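TrwG protein (Bartonella grahamii, PDB 4NHF) is a VirB8-family component of the Trw type IV secretion machinery, studied here as its soluble domain, and probably helps to assemble that secretion apparatus. Local coordinates at residues T124-L127 with T133-P136. Residues are numbered along the deposited sequence; the frame is centred on the assembly and turned at random.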
loop_
_atom_site.group_PDB
_atom_site.type_symbol
_atom_site.label_atom_id
_atom_site.label_comp_id
_atom_site.label_asym_id
_atom_site.label_seq_id
_atom_site.Cartn_x
_atom_site.Cartn_y
_atom_site.Cartn_z
ATOM N N THR A 124 0.016 -16.782 -6.579
ATOM C CA THR A 124 1.098 -16.008 -7.112
ATOM C C THR A 124 1.398 -16.445 -8.548
ATOM O O THR A 124 1.154 -17.601 -8.924
ATOM C CB THR A 124 2.378 -16.118 -6.271
ATOM O OG1 THR A 124 2.813 -17.462 -6.197
ATOM C CG2 THR A 124 2.155 -15.599 -4.906
ATOM N N GLN A 125 1.895 -15.507 -9.345
ATOM C CA GLN A 125 2.230 -15.789 -10.726
ATOM C C GLN A 125 3.489 -15.074 -11.051
ATOM O O GLN A 125 3.545 -13.844 -10.899
ATOM C CB GLN A 125 1.142 -15.264 -11.621
ATOM C CG GLN A 125 1.466 -15.316 -13.109
ATOM C CD GLN A 125 1.480 -16.722 -13.611
ATOM O OE1 GLN A 125 0.423 -17.325 -13.747
ATOM N NE2 GLN A 125 2.667 -17.274 -13.881
ATOM N N GLN A 126 4.483 -15.809 -11.539
ATOM C CA GLN A 126 5.749 -15.198 -11.928
ATOM C C GLN A 126 5.618 -14.714 -13.363
ATOM O O GLN A 126 5.021 -15.406 -14.206
ATOM C CB GLN A 126 6.937 -16.165 -11.809
ATOM C CG GLN A 126 8.274 -15.453 -12.016
ATOM C CD GLN A 126 9.462 -16.145 -11.354
ATOM O OE1 GLN A 126 9.402 -16.478 -10.192
ATOM N NE2 GLN A 126 10.565 -16.328 -12.094
ATOM N N LEU A 127 6.150 -13.529 -13.627
ATOM C CA LEU A 127 6.191 -12.983 -15.002
ATOM C C LEU A 127 7.610 -12.646 -15.412
ATOM O O LEU A 127 8.414 -12.278 -14.564
ATOM C CB LEU A 127 5.363 -11.696 -15.075
ATOM C CG LEU A 127 3.929 -11.740 -14.562
ATOM C CD1 LEU A 127 3.391 -10.315 -14.455
ATOM C CD2 LEU A 127 3.063 -12.571 -15.463
ATOM N N THR A 133 3.800 -14.712 -18.711
ATOM C CA THR A 133 3.761 -15.623 -17.566
ATOM C C THR A 133 4.854 -16.644 -17.768
ATOM O O THR A 133 5.085 -17.078 -18.886
ATOM C CB THR A 133 2.388 -16.331 -17.397
ATOM O OG1 THR A 133 2.120 -17.172 -18.511
ATOM C CG2 THR A 133 1.256 -15.324 -17.272
ATOM N N THR A 134 5.560 -16.990 -16.701
ATOM C CA THR A 134 6.536 -18.080 -16.732
ATOM C C THR A 134 6.078 -18.997 -15.647
ATOM O O THR A 134 6.142 -18.619 -14.453
ATOM C CB THR A 134 7.953 -17.643 -16.322
ATOM O OG1 THR A 134 7.946 -17.239 -14.948
ATOM C CG2 THR A 134 8.395 -16.500 -17.113
ATOM N N GLY A 135 5.578 -20.167 -16.012
ATOM C CA GLY A 135 5.135 -21.125 -15.010
ATOM C C GLY A 135 3.668 -21.002 -14.636
ATOM O O GLY A 135 3.001 -19.990 -14.891
ATOM N N PRO A 136 3.133 -22.069 -14.046
ATOM C CA PRO A 136 1.730 -22.017 -13.672
ATOM C C PRO A 136 1.497 -21.061 -12.470
ATOM O O PRO A 136 2.434 -20.716 -11.750
ATOM C CB PRO A 136 1.430 -23.489 -13.313
ATOM C CG PRO A 136 2.726 -23.990 -12.749
ATOM C CD PRO A 136 3.782 -23.331 -13.612
HETATM O O HOH W 1 -0.141 -19.351 -15.330
HETATM O O HOH W 2 4.214 -18.736 -11.322
#
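Leu127, ending strand 117-127, and Thr133 of the returning loop form a single beta bridge, beyond which the backbones diverge until the CA atoms of Gln125 and Pro136 are 6.9 Å apart. One direct backbone bond joins the segments, Thr134 N to Gln126 O (3.0 Å). Gln125 fills the widening gap: with CG anti to the backbone N (chi1 172°) and the chain bent at chi2, its NE2 donates almost straight to Gly135 O (2.9 Å), which lies in the amide plane, though from above the plane of that carbonyl. NE2 also donates to Gln126 O, from the face opposite to that used by Thr134 N; a primary amide, with two N-H groups to give, suits this place. A water bridges Gln125 OE1 and Gly135 O, another Gln126 N and Pro136 O. Gly135 suits backbone angles (phi 91°, psi 161°) at which a CB would meet the preceding carbonyl O. Beta-branched Thr133 sets CG2 against Leu127 CD2 (3.8 Å), while Thr134 OG1 comes to 3.4 Å from Gln126 CG. Between the bridge and the pairing of Thr124 with Gln138, at this exposed end of antiparallel strands 117-127 and 138-148, a side-chain amide and two waters thus replace further backbone bonds, tying the loop mainly by polar contacts.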